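Local coordinates for uncharacterized protein (Streptococcus pneumoniae, PDB 3LFT) that probably serves as the substrate-binding protein of an ABC transporter, holding L-tryptophan in the cleft between its two lobes, at residues 110-114 against 242-246; 136-142 against 165-171. All coordinates share one frame; numbering follows the deposited sequence.

Interaction 1: 110-114 against 242-246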
ATOM      1  N   VAL A 110      -8.915   3.996 -16.973  1.00  5.73           N
ATOM      2  CA  VAL A 110      -8.124   3.946 -15.742  1.00  6.01           C
ATOM      3  C   VAL A 110      -6.621   4.048 -16.026  1.00  5.68           C
ATOM      4  O   VAL A 110      -6.095   3.324 -16.854  1.00  6.18           O
ATOM      5  CB  VAL A 110      -8.373   2.624 -14.969  1.00  6.22           C
ATOM      6  CG1 VAL A 110      -7.611   2.624 -13.656  1.00  8.37           C
ATOM      7  CG2 VAL A 110      -9.876   2.368 -14.730  1.00  5.94           C
ATOM      8  N   THR A 111      -5.930   4.928 -15.317  1.00  5.46           N
ATOM      9  CA  THR A 111      -4.454   4.932 -15.299  1.00  5.52           C
ATOM     10  C   THR A 111      -4.013   5.368 -13.912  1.00  5.79           C
ATOM     11  O   THR A 111      -4.866   5.550 -13.043  1.00  6.60           O
ATOM     12  CB  THR A 111      -3.878   5.812 -16.430  1.00  5.48           C
ATOM     13  OG1 THR A 111      -2.461   5.618 -16.452  1.00  6.33           O
ATOM     14  CG2 THR A 111      -4.181   7.273 -16.231  1.00  7.27           C
ATOM     15  N   GLY A 112      -2.709   5.523 -13.700  1.00  5.99           N
ATOM     16  CA  GLY A 112      -2.246   6.104 -12.423  1.00  6.09           C
ATOM     17  C   GLY A 112      -0.936   5.544 -11.938  1.00  5.75           C
ATOM     18  O   GLY A 112      -0.086   5.160 -12.735  1.00  6.18           O
ATOM     19  N   VAL A 113      -0.812   5.484 -10.606  1.00  6.03           N
ATOM     20  CA  VAL A 113       0.453   5.189  -9.922  1.00  6.36           C
ATOM     21  C   VAL A 113       0.343   3.882  -9.150  1.00  6.02           C
ATOM     22  O   VAL A 113      -0.643   3.649  -8.444  1.00  6.04           O
ATOM     23  CB  VAL A 113       0.789   6.361  -8.946  1.00  6.59           C
ATOM     24  CG1 VAL A 113       1.942   5.972  -8.011  1.00  8.06           C
ATOM     25  CG2 VAL A 113       1.136   7.617  -9.745  1.00  6.92           C
ATOM     26  N   SER A 114       1.390   3.062  -9.290  1.00  5.74           N
ATOM     27  CA  SER A 114       1.421   1.729  -8.700  1.00  5.95           C
ATOM     28  C   SER A 114       2.646   1.554  -7.818  1.00  5.84           C
ATOM     29  O   SER A 114       3.764   1.905  -8.241  1.00  6.55           O
ATOM     30  CB  SER A 114       1.465   0.691  -9.830  1.00  6.22           C
ATOM     31  OG  SER A 114       1.731  -0.615  -9.333  1.00  7.64           O
ATOM     32  N   ALA A 242       3.380  12.037  -7.405  1.00  4.74           N
ATOM     33  CA  ALA A 242       3.330  11.505  -8.763  1.00  4.19           C
ATOM     34  C   ALA A 242       1.885  11.330  -9.224  1.00  4.54           C
ATOM     35  O   ALA A 242       1.558  11.574 -10.384  1.00  4.64           O
ATOM     36  CB  ALA A 242       4.082  10.173  -8.837  1.00  5.03           C
ATOM     37  N   THR A 243       1.005  10.942  -8.296  1.00  4.22           N
ATOM     38  CA  THR A 243      -0.408  10.838  -8.612  1.00  4.23           C
ATOM     39  C   THR A 243      -0.963  12.226  -8.933  1.00  4.06           C
ATOM     40  O   THR A 243      -1.711  12.392  -9.903  1.00  4.50           O
ATOM     41  CB  THR A 243      -1.194  10.232  -7.448  1.00  4.10           C
ATOM     42  OG1 THR A 243      -0.697   8.924  -7.137  1.00  4.93           O
ATOM     43  CG2 THR A 243      -2.672  10.125  -7.783  1.00  4.95           C
ATOM     44  N   GLY A 244      -0.606  13.225  -8.121  1.00  4.80           N
ATOM     45  CA  GLY A 244      -1.038  14.608  -8.405  1.00  5.25           C
ATOM     46  C   GLY A 244      -0.661  15.052  -9.803  1.00  4.74           C
ATOM     47  O   GLY A 244      -1.466  15.669 -10.524  1.00  5.79           O
ATOM     48  N   LYS A 245       0.574  14.783 -10.188  1.00  3.97           N
ATOM     49  CA  LYS A 245       1.007  15.158 -11.517  1.00  4.61           C
ATOM     50  C   LYS A 245       0.268  14.446 -12.624  1.00  3.87           C
ATOM     51  O   LYS A 245      -0.020  15.062 -13.653  1.00  5.08           O
ATOM     52  CB  LYS A 245       2.511  15.002 -11.644  1.00  4.89           C
ATOM     53  CG  LYS A 245       3.193  16.072 -10.804  1.00  8.55           C
ATOM     54  CD  LYS A 245       4.697  16.005 -10.818  1.00 13.83           C
ATOM     55  CE  LYS A 245       5.264  17.113  -9.940  1.00 16.03           C
ATOM     56  NZ  LYS A 245       4.982  18.475 -10.470  1.00 19.88           N
HETATM   57  N   MSE A 246      -0.084  13.174 -12.439  1.00  4.53           N
HETATM   58  CA  MSE A 246      -0.886  12.450 -13.445  1.00  4.76           C
HETATM   59  C   MSE A 246      -2.315  12.979 -13.494  1.00  5.06           C
HETATM   60  O   MSE A 246      -2.882  13.051 -14.585  1.00  5.92           O
HETATM   61  CB  MSE A 246      -0.873  10.939 -13.198  1.00  5.16           C
HETATM   62  CG  MSE A 246       0.529  10.364 -13.363  1.00  5.34           C
HETATM   63 SE   MSE A 246       0.546   8.438 -13.316  1.00  9.23          SE
HETATM   64  CE  MSE A 246      -0.165   8.113 -15.092  1.00  5.08           C
TER
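The strand-on-helix layer of one alpha/beta lobe of a periplasmic-binding-protein fold meets here, V113, G112 and T111 of strand 110-115 facing A242, T243 and M246 of helix 236-251. The two short segments run nearly antiparallel, at 158°, with axes 7.7 Å apart, and no hydrogen bond joins them; together they bury 225 Å². V113 points at the helix and does most of the touching from the strand side. Its CG2, turned anti to the carbonyl carbon while CG1 lies anti to N (chi1 169°), reaches T243 OG1 at 3.4 Å, the SE of selenomethionine M246 at 3.7 Å and A242 CB at 4.0 Å, so one methyl touches two adjacent helix residues and a third one turn further on. The T243 hydroxyl that the methyl meets is bonded within the helix to L239 O. M246 continues past the V113 methyl to the strand backbone: its SE lies 3.4 Å from G112 O, and a bend at chi3 (76°) brings CE to 3.7 Å from T111 OG1, which is itself hydrogen-bonded to T259 O. All but A242 of the touching residues are buried. Strand 86-89 and strand 262-264 flank 110-115 in the parallel sheet; T243 leans on I87 and A89 of the former, while A242 and M246 rest on N262 of the latter, so the helix spans three neighbouring strands.

Interaction 2: 136-142 against 165-171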
ATOM      1  N   ILE A 136       8.289 -18.017   8.132  1.00  6.19           N
ATOM      2  CA  ILE A 136       7.621 -16.726   8.143  1.00  6.14           C
ATOM      3  C   ILE A 136       6.113 -16.919   8.054  1.00  5.89           C
ATOM      4  O   ILE A 136       5.638 -17.710   7.241  1.00  7.67           O
ATOM      5  CB  ILE A 136       8.069 -15.898   6.923  1.00  6.07           C
ATOM      6  CG1 ILE A 136       9.567 -15.610   7.015  1.00  7.80           C
ATOM      7  CG2 ILE A 136       7.284 -14.601   6.838  1.00  7.39           C
ATOM      8  CD1 ILE A 136      10.199 -15.168   5.723  1.00 10.34           C
ATOM      9  N   GLY A 137       5.362 -16.188   8.866  1.00  5.24           N
ATOM     10  CA  GLY A 137       3.904 -16.153   8.728  1.00  6.29           C
ATOM     11  C   GLY A 137       3.512 -14.896   7.970  1.00  6.03           C
ATOM     12  O   GLY A 137       3.833 -13.786   8.400  1.00  6.42           O
ATOM     13  N   ALA A 138       2.818 -15.063   6.847  1.00  6.50           N
ATOM     14  CA  ALA A 138       2.314 -13.950   6.049  1.00  6.47           C
ATOM     15  C   ALA A 138       0.914 -13.609   6.556  1.00  6.41           C
ATOM     16  O   ALA A 138       0.007 -14.421   6.411  1.00  6.74           O
ATOM     17  CB  ALA A 138       2.279 -14.340   4.550  1.00  6.57           C
ATOM     18  N   LEU A 139       0.757 -12.440   7.178  1.00  6.01           N
ATOM     19  CA  LEU A 139      -0.538 -11.951   7.679  1.00  5.68           C
ATOM     20  C   LEU A 139      -1.083 -10.919   6.697  1.00  6.37           C
ATOM     21  O   LEU A 139      -0.432  -9.919   6.430  1.00  6.81           O
ATOM     22  CB  LEU A 139      -0.335 -11.328   9.058  1.00  6.59           C
ATOM     23  CG  LEU A 139      -1.566 -10.679   9.694  1.00  5.93           C
ATOM     24  CD1 LEU A 139      -2.617 -11.730  10.023  1.00  8.59           C
ATOM     25  CD2 LEU A 139      -1.164  -9.913  10.934  1.00  7.36           C
ATOM     26  N   TYR A 140      -2.283 -11.152   6.182  1.00  6.39           N
ATOM     27  CA  TYR A 140      -2.839 -10.297   5.128  1.00  6.33           C
ATOM     28  C   TYR A 140      -4.318 -10.562   5.009  1.00  6.01           C
ATOM     29  O   TYR A 140      -4.848 -11.523   5.595  1.00  7.24           O
ATOM     30  CB  TYR A 140      -2.169 -10.583   3.785  1.00  7.16           C
ATOM     31  CG  TYR A 140      -2.449 -11.938   3.165  1.00  7.34           C
ATOM     32  CD1 TYR A 140      -3.277 -12.044   2.036  1.00  9.51           C
ATOM     33  CD2 TYR A 140      -1.873 -13.107   3.672  1.00  9.92           C
ATOM     34  CE1 TYR A 140      -3.524 -13.271   1.436  1.00  9.43           C
ATOM     35  CE2 TYR A 140      -2.128 -14.339   3.075  1.00  9.82           C
ATOM     36  CZ  TYR A 140      -2.934 -14.403   1.948  1.00 10.37           C
ATOM     37  OH  TYR A 140      -3.178 -15.635   1.356  1.00 12.90           O
ATOM     38  N   SER A 141      -4.988  -9.730   4.223  1.00  6.41           N
ATOM     39  CA  SER A 141      -6.425  -9.912   4.046  1.00  7.46           C
ATOM     40  C   SER A 141      -6.771 -10.696   2.786  1.00  7.31           C
ATOM     41  O   SER A 141      -6.209 -10.445   1.710  1.00  8.94           O
ATOM     42  CB  SER A 141      -7.090  -8.553   4.041  1.00  8.67           C
ATOM     43  OG  SER A 141      -8.482  -8.748   3.885  1.00 12.05           O
ATOM     44  N   SER A 142      -7.710 -11.633   2.918  1.00  7.43           N
ATOM     45  CA  SER A 142      -8.311 -12.297   1.763  1.00  8.62           C
ATOM     46  C   SER A 142      -9.226 -11.322   0.972  1.00  8.47           C
ATOM     47  O   SER A 142      -9.677 -11.650  -0.127  1.00 12.14           O
ATOM     48  CB  SER A 142      -9.069 -13.550   2.212  1.00  8.76           C
ATOM     49  OG  SER A 142     -10.000 -13.234   3.241  1.00  8.26           O
ATOM     50  N   VAL A 165       7.192 -20.067   4.072  1.00  9.12           N
ATOM     51  CA  VAL A 165       6.125 -19.096   4.312  1.00  9.00           C
ATOM     52  C   VAL A 165       4.826 -19.869   4.497  1.00  8.54           C
ATOM     53  O   VAL A 165       4.449 -20.698   3.654  1.00 10.51           O
ATOM     54  CB  VAL A 165       5.962 -18.090   3.156  1.00  8.94           C
ATOM     55  CG1 VAL A 165       4.799 -17.143   3.422  1.00  9.63           C
ATOM     56  CG2 VAL A 165       7.240 -17.304   2.922  1.00 10.08           C
ATOM     57  N   GLU A 166       4.200 -19.631   5.646  1.00  7.64           N
ATOM     58  CA  GLU A 166       2.859 -20.132   5.935  1.00  7.50           C
ATOM     59  C   GLU A 166       1.916 -18.942   5.891  1.00  6.78           C
ATOM     60  O   GLU A 166       2.221 -17.872   6.440  1.00  5.93           O
ATOM     61  CB  GLU A 166       2.801 -20.794   7.319  1.00  7.86           C
ATOM     62  CG  GLU A 166       1.462 -21.472   7.657  1.00 10.63           C
ATOM     63  CD  GLU A 166       1.551 -22.460   8.823  1.00 12.45           C
ATOM     64  OE1 GLU A 166       0.534 -23.133   9.097  1.00 13.95           O
ATOM     65  OE2 GLU A 166       2.629 -22.563   9.455  1.00 13.78           O
ATOM     66  N   THR A 167       0.769 -19.119   5.245  1.00  6.30           N
ATOM     67  CA  THR A 167      -0.183 -18.014   5.073  1.00  7.45           C
ATOM     68  C   THR A 167      -1.264 -17.978   6.152  1.00  6.99           C
ATOM     69  O   THR A 167      -1.778 -19.030   6.558  1.00  7.17           O
ATOM     70  CB  THR A 167      -0.806 -18.026   3.672  1.00  8.02           C
ATOM     71  OG1 THR A 167      -1.435 -19.292   3.440  1.00  9.66           O
ATOM     72  CG2 THR A 167       0.275 -17.800   2.629  1.00  9.46           C
ATOM     73  N   PHE A 168      -1.573 -16.772   6.622  1.00  5.83           N
ATOM     74  CA  PHE A 168      -2.588 -16.525   7.631  1.00  5.97           C
ATOM     75  C   PHE A 168      -3.435 -15.366   7.142  1.00  6.48           C
ATOM     76  O   PHE A 168      -3.230 -14.202   7.518  1.00  7.27           O
ATOM     77  CB  PHE A 168      -1.963 -16.245   9.001  1.00  6.46           C
ATOM     78  CG  PHE A 168      -1.182 -17.400   9.547  1.00  4.58           C
ATOM     79  CD1 PHE A 168      -1.800 -18.347  10.371  1.00  7.10           C
ATOM     80  CD2 PHE A 168       0.166 -17.564   9.214  1.00  5.49           C
ATOM     81  CE1 PHE A 168      -1.074 -19.423  10.872  1.00  6.96           C
ATOM     82  CE2 PHE A 168       0.895 -18.639   9.702  1.00  6.68           C
ATOM     83  CZ  PHE A 168       0.273 -19.570  10.533  1.00  7.31           C
ATOM     84  N   ALA A 169      -4.364 -15.691   6.250  1.00  6.38           N
ATOM     85  CA  ALA A 169      -5.271 -14.694   5.710  1.00  6.75           C
ATOM     86  C   ALA A 169      -6.422 -14.452   6.672  1.00  6.40           C
ATOM     87  O   ALA A 169      -6.920 -15.384   7.323  1.00  6.83           O
ATOM     88  CB  ALA A 169      -5.786 -15.112   4.340  1.00  6.89           C
ATOM     89  N   VAL A 170      -6.810 -13.192   6.785  1.00  5.21           N
ATOM     90  CA  VAL A 170      -8.005 -12.785   7.522  1.00  5.85           C
ATOM     91  C   VAL A 170      -8.989 -12.108   6.570  1.00  5.30           C
ATOM     92  O   VAL A 170      -8.568 -11.441   5.615  1.00  5.32           O
ATOM     93  CB  VAL A 170      -7.657 -11.834   8.711  1.00  5.26           C
ATOM     94  CG1 VAL A 170      -6.760 -12.546   9.736  1.00  7.57           C
ATOM     95  CG2 VAL A 170      -6.950 -10.558   8.254  1.00  5.86           C
ATOM     96  N   PRO A 171     -10.311 -12.273   6.804  1.00  5.12           N
ATOM     97  CA  PRO A 171     -11.271 -11.556   5.945  1.00  5.01           C
ATOM     98  C   PRO A 171     -11.502 -10.095   6.329  1.00  5.63           C
ATOM     99  O   PRO A 171     -12.061  -9.331   5.530  1.00  6.32           O
ATOM    100  CB  PRO A 171     -12.565 -12.352   6.136  1.00  4.70           C
ATOM    101  CG  PRO A 171     -12.462 -12.884   7.536  1.00  4.80           C
ATOM    102  CD  PRO A 171     -10.991 -13.221   7.712  1.00  5.39           C
TER
HETATM  103  O   HOH W   1      -4.380 -17.788   2.401  1.00 24.24           O
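I136 to S141 and V165 to V170 pair as parallel strands in unbroken register, their short axes 4.6 Å apart and inclined by 22°. E166 N binds I136 O at 2.9 Å, A138 N binds E166 O, and F168 N reaches A138 O at 2.8 Å; Y140 N to F168 O is weak at 3.5 Å, after which V170 N to Y140 O restores the short spacing. Beyond the last bridge, S142 N donates to V170 O at 2.8 Å from well above the carbonyl plane (37° out of it). Among the side chains, Y140 carries most. With CG placed between N and the carbonyl carbon (chi1 68°), its ring swings across to the partner strand, where A169 CB sits over one face in a CH-pi contact, 4.1 Å from the centroid, and T167 CB meets the edge near CE2. The phenol OH binds a water at 2.7 Å that also reaches T167 OG1 weakly. Further along the same face, A138 CB packs against V165 CG1 at 3.9 Å. On the other face, the F168 ring turns its edge to G137 CA, and L139 CD1 approaches V170 CG1. S141 OG, near V170 O, is hydrogen-bonded to S143 OG. The two strands belong to a beta-alpha-beta unit with helix 145-160, whose S147 and V151 touch Y140. The chemistry thus implies a pairing held chiefly by main-chain bonds, with its one weak rung, at Y140 N, beside a ring packed across the strands.

Overall arrangement
Interactions 1 and 2 lie on opposite sides of the chain's centre, their centres 29 Å apart and nearest atoms about 17 Å apart, and they share no helix or strand. In sequence, both strands of interaction 2 fall between the two segments of interaction 1, as expected where the chain crosses between lobes and returns. Interaction 1 is a buried helix-on-sheet contact made by side-chain packing without a cross-segment hydrogen bond. Interaction 2 pairs strands at the border of a different parallel sheet, where 164-170 is outermost; it is only partly buried, rests on backbone hydrogen bonds, and admits a water. Each approaches the bound tryptophan to within about 10 Å, through V113 and S141 respectively.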